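Local coordinates for protein putative alpha-N-acetylgalactosaminidase (Bacillus halodurans C-125, PDB 3CC1) that probably hydrolyses terminal alpha-linked N-acetylgalactosamine from glycans, as a putative alpha-N-acetylgalactosaminidase built on a TIM-barrel domain followed by a beta sandwich, at residues Ala24-Thr27 with Glu28-Leu32; Pro59-Ser63 with Ser64-Pro68; Asp286-Gly289 with Gly290-Thr294. All coordinates share one frame; numbering follows the deposited sequence.

Contact 1. Residues Ala24-Thr27 with Glu28-Leu32; sequences ASVT and EEEVL
A capping box opens the long helix 28-41, which follows strand 14-17 of the TIM barrel and the short helix 19-22, with Thr27 at the N-cap and Glu30 three residues on. The exchange is reciprocal. Glu30 N donates to Thr27 OG1 at 3.2 Å, and Thr27 N returns a bond of 2.9 Å to Glu30 OE1, meeting the carboxylate on its anti side and 33° out of its plane. Threonine suits the N-cap because its short side chain can reach forward to an amide of the first turn: with chi1 at 71°, OG1 sits between the backbone N and the carbonyl carbon, facing the amide of Glu30. Glutamate is long enough to reach back, and its carboxylate may also gain from the positive end of the helix dipole; its OE2 is engaged by Arg283 in a salt bridge. A water bridges Thr27 OG1, at 2.6 Å, to Glu29 OE1, while Glu29 OE2 makes a salt bridge with Arg322. On the buried side Val26 and Val31, whose side chains cross at about a right angle, bring their CG2 methyls to 3.7 Å beside Val52. Helical bonding starts at the cap itself, where Val31 N donates to Thr27 O at 2.9 Å.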
loop_
_atom_site.group_PDB
_atom_site.type_symbol
_atom_site.label_atom_id
_atom_site.label_comp_id
_atom_site.label_asym_id
_atom_site.label_seq_id
_atom_site.Cartn_x
_atom_site.Cartn_y
_atom_site.Cartn_z
ATOM N N ALA A 24 -13.534 -6.180 31.324
ATOM C CA ALA A 24 -13.556 -7.554 31.842
ATOM C C ALA A 24 -14.370 -7.667 33.154
ATOM O O ALA A 24 -14.492 -8.744 33.720
ATOM C CB ALA A 24 -12.095 -8.076 32.058
ATOM N N SER A 25 -14.962 -6.566 33.605
ATOM C CA SER A 25 -15.401 -6.453 35.008
ATOM C C SER A 25 -16.910 -6.248 35.226
ATOM O O SER A 25 -17.332 -5.856 36.332
ATOM C CB SER A 25 -14.652 -5.276 35.673
ATOM O OG SER A 25 -15.257 -4.044 35.299
ATOM N N VAL A 26 -17.741 -6.544 34.228
ATOM C CA VAL A 26 -19.192 -6.287 34.368
ATOM C C VAL A 26 -19.785 -7.037 35.572
ATOM O O VAL A 26 -19.385 -8.188 35.926
ATOM C CB VAL A 26 -20.006 -6.623 33.062
ATOM C CG1 VAL A 26 -20.159 -8.138 32.867
ATOM C CG2 VAL A 26 -21.352 -5.941 33.067
ATOM N N THR A 27 -20.747 -6.391 36.214
ATOM C CA THR A 27 -21.478 -7.030 37.310
ATOM C C THR A 27 -22.843 -7.475 36.869
ATOM O O THR A 27 -23.388 -7.044 35.842
ATOM C CB THR A 27 -21.677 -6.072 38.484
ATOM O OG1 THR A 27 -22.624 -5.085 38.099
ATOM C CG2 THR A 27 -20.381 -5.431 38.937
ATOM N N GLU A 28 -23.436 -8.329 37.687
ATOM C CA GLU A 28 -24.758 -8.891 37.408
ATOM C C GLU A 28 -25.847 -7.802 37.328
ATOM O O GLU A 28 -26.738 -7.851 36.496
ATOM C CB GLU A 28 -25.051 -9.882 38.527
ATOM C CG GLU A 28 -26.409 -10.269 38.805
ATOM C CD GLU A 28 -26.423 -11.227 40.020
ATOM O OE1 GLU A 28 -25.613 -12.173 40.032
ATOM O OE2 GLU A 28 -27.202 -10.996 40.982
ATOM N N GLU A 29 -25.753 -6.811 38.199
ATOM C CA GLU A 29 -26.677 -5.675 38.179
ATOM C C GLU A 29 -26.563 -4.879 36.878
ATOM O O GLU A 29 -27.585 -4.456 36.311
ATOM C CB GLU A 29 -26.439 -4.769 39.384
ATOM C CG GLU A 29 -27.361 -3.545 39.468
ATOM C CD GLU A 29 -26.866 -2.376 38.619
ATOM O OE1 GLU A 29 -25.616 -2.229 38.455
ATOM O OE2 GLU A 29 -27.726 -1.584 38.148
ATOM N N GLU A 30 -25.334 -4.726 36.377
ATOM C CA GLU A 30 -25.094 -4.018 35.124
ATOM C C GLU A 30 -25.658 -4.820 33.958
ATOM O O GLU A 30 -26.312 -4.256 33.067
ATOM C CB GLU A 30 -23.618 -3.667 34.926
ATOM C CG GLU A 30 -23.164 -2.567 35.844
ATOM C CD GLU A 30 -21.662 -2.554 36.113
ATOM O OE1 GLU A 30 -20.968 -3.517 35.771
ATOM O OE2 GLU A 30 -21.173 -1.548 36.682
ATOM N N VAL A 31 -25.438 -6.137 33.957
ATOM C CA VAL A 31 -26.014 -7.001 32.909
ATOM C C VAL A 31 -27.555 -6.943 32.896
ATOM O O VAL A 31 -28.165 -6.782 31.838
ATOM C CB VAL A 31 -25.545 -8.463 33.070
ATOM C CG1 VAL A 31 -26.257 -9.389 32.071
ATOM C CG2 VAL A 31 -24.017 -8.533 32.954
ATOM N N LEU A 32 -28.177 -7.072 34.064
ATOM C CA LEU A 32 -29.649 -7.014 34.166
ATOM C C LEU A 32 -30.231 -5.634 33.780
ATOM O O LEU A 32 -31.295 -5.572 33.147
ATOM C CB LEU A 32 -30.129 -7.410 35.565
ATOM C CG LEU A 32 -30.004 -8.933 35.795
ATOM C CD1 LEU A 32 -30.350 -9.360 37.226
ATOM C CD2 LEU A 32 -30.934 -9.677 34.757
HETATM O O HOH W 1 -23.021 -3.079 39.708
#

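Contact 2. Residues Pro59-Ser63 with Ser64-Pro68; sequences PTANS and SAYNP
Two successive type I beta turns, Thr60 to Ser63 and Ser63 to Tyr66, fold this part of the long loop between strand 49-52 and helix 97-105 back on itself, with Ser63 shared by both. Ser64 enters the second turn at its first inner position, its bond to CB pointing away from 59-63, which suits a small polar residue at an exposed bend. Ala65 follows, and its amide is taken by the side chain of Ser63: Ala65 N donates to Ser63 OG at 2.9 Å. With chi1 at 177°, that hydroxyl lies anti to its own backbone N and beside the carbonyl carbon, swung forward over the turn. The small methyl of Ala65 fits against the proline ring, CB to Pro59 CB at 3.9 Å, while Pro59 CG lies near the Ala65 carbonyl oxygen. Tyr66 closes the turn, its N donating to Ser63 O at 3.2 Å from well above the carbonyl plane. Its ring then turns back over the first turn. Pro59 O approaches the ring edge in plane, and the Ala61 methyl touches CZ at 3.7 Å; alanine is small enough for its backbone to come right down onto the ring. A neighbouring subunit meets this loop too, Tyr153 of that chain accepting through OH the bond from Ala61 N. Over one face of the tyrosine stands a CH-pi contact, Ala61 CA 3.4 Å from the ring centroid and only 10° off the normal.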
loop_
_atom_site.group_PDB
_atom_site.type_symbol
_atom_site.label_atom_id
_atom_site.label_comp_id
_atom_site.label_asym_id
_atom_site.label_seq_id
_atom_site.Cartn_x
_atom_site.Cartn_y
_atom_site.Cartn_z
ATOM N N PRO A 59 -11.947 -12.799 39.629
ATOM C CA PRO A 59 -12.154 -11.736 40.596
ATOM C C PRO A 59 -10.793 -11.134 40.876
ATOM O O PRO A 59 -9.746 -11.774 40.658
ATOM C CB PRO A 59 -12.671 -12.474 41.840
ATOM C CG PRO A 59 -12.002 -13.811 41.757
ATOM C CD PRO A 59 -11.994 -14.132 40.258
ATOM N N THR A 60 -10.783 -9.917 41.348
ATOM C CA THR A 60 -9.496 -9.301 41.653
ATOM C C THR A 60 -9.128 -9.512 43.131
ATOM O O THR A 60 -9.985 -9.897 43.927
ATOM C CB THR A 60 -9.529 -7.823 41.295
ATOM O OG1 THR A 60 -10.549 -7.198 42.050
ATOM C CG2 THR A 60 -9.850 -7.621 39.807
ATOM N N ALA A 61 -7.851 -9.270 43.464
ATOM C CA ALA A 61 -7.273 -9.575 44.780
ATOM C C ALA A 61 -7.922 -8.833 45.937
ATOM O O ALA A 61 -7.820 -9.246 47.069
ATOM C CB ALA A 61 -5.740 -9.364 44.782
ATOM N N ASN A 62 -8.614 -7.746 45.665
ATOM C CA ASN A 62 -9.278 -7.024 46.768
ATOM C C ASN A 62 -10.639 -7.621 47.136
ATOM O O ASN A 62 -11.263 -7.197 48.093
ATOM C CB ASN A 62 -9.508 -5.563 46.404
ATOM C CG ASN A 62 -10.273 -5.440 45.151
ATOM O OD1 ASN A 62 -9.826 -5.901 44.099
ATOM N ND2 ASN A 62 -11.474 -4.907 45.246
ATOM N N SER A 63 -11.094 -8.581 46.353
ATOM C CA SER A 63 -12.400 -9.210 46.569
ATOM C C SER A 63 -12.364 -10.365 47.570
ATOM O O SER A 63 -11.371 -11.067 47.659
ATOM C CB SER A 63 -12.900 -9.754 45.252
ATOM O OG SER A 63 -14.118 -10.410 45.501
ATOM N N SER A 64 -13.443 -10.583 48.324
ATOM C CA SER A 64 -13.469 -11.748 49.218
ATOM C C SER A 64 -13.705 -13.004 48.361
ATOM O O SER A 64 -13.554 -14.135 48.817
ATOM C CB SER A 64 -14.533 -11.595 50.311
ATOM O OG SER A 64 -15.827 -11.500 49.744
ATOM N N ALA A 65 -14.025 -12.788 47.086
ATOM C CA ALA A 65 -14.117 -13.922 46.115
ATOM C C ALA A 65 -12.715 -14.492 45.708
ATOM O O ALA A 65 -12.611 -15.472 44.942
ATOM C CB ALA A 65 -14.939 -13.504 44.870
ATOM N N TYR A 66 -11.644 -13.903 46.251
ATOM C CA TYR A 66 -10.275 -14.208 45.778
ATOM C C TYR A 66 -9.502 -15.161 46.642
ATOM O O TYR A 66 -9.194 -14.890 47.793
ATOM C CB TYR A 66 -9.455 -12.925 45.677
ATOM C CG TYR A 66 -8.108 -12.992 44.996
ATOM C CD1 TYR A 66 -7.998 -12.792 43.632
ATOM C CD2 TYR A 66 -6.930 -13.114 45.734
ATOM C CE1 TYR A 66 -6.749 -12.777 42.990
ATOM C CE2 TYR A 66 -5.672 -13.103 45.110
ATOM C CZ TYR A 66 -5.598 -12.920 43.740
ATOM O OH TYR A 66 -4.384 -12.862 43.099
ATOM N N ASN A 67 -9.097 -16.249 46.019
ATOM C CA ASN A 67 -8.176 -17.178 46.668
ATOM C C ASN A 67 -6.779 -17.061 46.065
ATOM O O ASN A 67 -6.577 -17.407 44.911
ATOM C CB ASN A 67 -8.719 -18.602 46.484
ATOM C CG ASN A 67 -7.796 -19.677 47.090
ATOM O OD1 ASN A 67 -6.713 -19.386 47.584
ATOM N ND2 ASN A 67 -8.225 -20.923 46.998
ATOM N N PRO A 68 -5.807 -16.566 46.840
ATOM C CA PRO A 68 -4.502 -16.305 46.244
ATOM C C PRO A 68 -3.791 -17.574 45.762
ATOM O O PRO A 68 -2.903 -17.511 44.908
ATOM C CB PRO A 68 -3.718 -15.650 47.389
ATOM C CG PRO A 68 -4.397 -16.118 48.609
ATOM C CD PRO A 68 -5.833 -16.219 48.274
#

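Contact 3. Residues Asp286-Gly289 with Gly290-Thr294; sequences DGPG and GDRWT
Between the paired strands 279-280 and 292-293, the loop Gly287-Gly290 bends round the end of the side chain of Arg292, the first residue of the second strand. Gly289 is nearly fully extended, phi 172° and psi -170°, a conformation that suits glycine: a CB there would clash with Gly290 N and press on Arg292 CD. Pro288, its ring closing off backbone freedom, crosses the arginine at about a right angle and sets its CD 3.4 Å from Arg292 NH2. The Gly289 backbone covers one face of the guanidinium, its N 3.8 Å above the plane and offset toward the rim. With CG between the backbone N and the carbonyl carbon (chi1 75°) and the chain extended from there to NE, Arg292 runs back along the loop. NH2 makes a salt bridge with Asp245, a residue that also touches Pro288. A methionine in its place would probably leave Asp245 without this charged mate, the Gly290 carbonyl without its side-chain donor and the Gly289 backbone without the flat group packed against it. That carbonyl lies close to the guanidinium plane, Arg292 NH1 donating to Gly290 O at 2.9 Å.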
loop_
_atom_site.group_PDB
_atom_site.type_symbol
_atom_site.label_atom_id
_atom_site.label_comp_id
_atom_site.label_asym_id
_atom_site.label_seq_id
_atom_site.Cartn_x
_atom_site.Cartn_y
_atom_site.Cartn_z
ATOM N N ASP A 286 -8.435 -0.580 27.417
ATOM C CA ASP A 286 -7.920 -0.889 26.084
ATOM C C ASP A 286 -8.386 0.073 25.010
ATOM O O ASP A 286 -8.043 -0.086 23.830
ATOM C CB ASP A 286 -8.313 -2.309 25.648
ATOM C CG ASP A 286 -9.808 -2.485 25.498
ATOM O OD1 ASP A 286 -10.516 -2.027 26.422
ATOM O OD2 ASP A 286 -10.265 -3.092 24.485
ATOM N N GLY A 287 -9.198 1.049 25.400
ATOM C CA GLY A 287 -9.791 1.981 24.407
ATOM C C GLY A 287 -9.125 3.353 24.336
ATOM O O GLY A 287 -8.229 3.660 25.110
ATOM N N PRO A 288 -9.557 4.183 23.378
ATOM C CA PRO A 288 -8.893 5.433 23.105
ATOM C C PRO A 288 -9.350 6.601 23.996
ATOM O O PRO A 288 -9.386 7.735 23.547
ATOM C CB PRO A 288 -9.241 5.689 21.649
ATOM C CG PRO A 288 -10.615 5.104 21.490
ATOM C CD PRO A 288 -10.500 3.815 22.311
ATOM N N GLY A 289 -9.637 6.325 25.253
ATOM C CA GLY A 289 -10.013 7.363 26.191
ATOM C C GLY A 289 -10.473 6.758 27.486
ATOM O O GLY A 289 -10.297 5.564 27.710
ATOM N N GLY A 290 -11.034 7.596 28.353
ATOM C CA GLY A 290 -11.596 7.128 29.603
ATOM C C GLY A 290 -13.121 7.115 29.574
ATOM O O GLY A 290 -13.749 6.934 28.539
ATOM N N ASP A 291 -13.705 7.282 30.747
ATOM C CA ASP A 291 -15.147 7.308 30.875
ATOM C C ASP A 291 -15.695 8.433 30.010
ATOM O O ASP A 291 -15.372 9.600 30.208
ATOM C CB ASP A 291 -15.510 7.480 32.343
ATOM C CG ASP A 291 -17.000 7.308 32.609
ATOM O OD1 ASP A 291 -17.810 7.508 31.710
ATOM O OD2 ASP A 291 -17.367 6.969 33.748
ATOM N N ARG A 292 -16.512 8.085 29.023
ATOM C CA ARG A 292 -16.824 9.012 27.945
ATOM C C ARG A 292 -18.072 8.679 27.173
ATOM O O ARG A 292 -18.581 7.557 27.221
ATOM C CB ARG A 292 -15.660 9.070 26.962
ATOM C CG ARG A 292 -15.514 7.855 26.042
ATOM C CD ARG A 292 -14.170 7.844 25.322
ATOM N NE ARG A 292 -13.972 6.642 24.493
ATOM C CZ ARG A 292 -13.508 5.481 24.943
ATOM N NH1 ARG A 292 -13.208 5.347 26.213
ATOM N NH2 ARG A 292 -13.337 4.451 24.125
ATOM N N TRP A 293 -18.550 9.702 26.472
ATOM C CA TRP A 293 -19.416 9.543 25.331
ATOM C C TRP A 293 -18.539 9.188 24.131
ATOM O O TRP A 293 -17.393 9.624 24.032
ATOM C CB TRP A 293 -20.167 10.829 25.016
ATOM C CG TRP A 293 -21.388 10.580 24.277
ATOM C CD1 TRP A 293 -21.643 10.822 22.930
ATOM C CD2 TRP A 293 -22.583 10.037 24.820
ATOM N NE1 TRP A 293 -22.945 10.458 22.630
ATOM C CE2 TRP A 293 -23.535 9.967 23.773
ATOM C CE3 TRP A 293 -22.944 9.605 26.084
ATOM C CZ2 TRP A 293 -24.821 9.471 23.979
ATOM C CZ3 TRP A 293 -24.233 9.129 26.284
ATOM C CH2 TRP A 293 -25.139 9.048 25.249
ATOM N N THR A 294 -19.087 8.381 23.235
ATOM C CA THR A 294 -18.363 7.984 22.037
ATOM C C THR A 294 -17.670 9.145 21.362
ATOM O O THR A 294 -18.207 10.212 21.251
ATOM C CB THR A 294 -19.255 7.247 21.019
ATOM O OG1 THR A 294 -18.447 6.857 19.905
ATOM C CG2 THR A 294 -20.399 8.101 20.539
#

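From the N terminus the three contacts come in series, none nesting in or crossing another: contact 1 caps a helix, contact 2 closes two turns, and contact 3 folds a loop round an arginine. Contact 1 ends the connection after helix 19-22 and starts helix 28-41, which leads toward barrel strand 49-52. Contact 2 follows in the long loop beyond that strand, its centre about 17 Å from that of contact 1. Contact 3 comes much later, at the small two-stranded sheet, its centre about 18 Å from that of contact 1 and about 27 Å from that of contact 2. Arg283, just ahead of 286-289, reaches Ser25 and Glu30, while the same neighbouring subunit touches contact 2 and, at Asp286, contact 3.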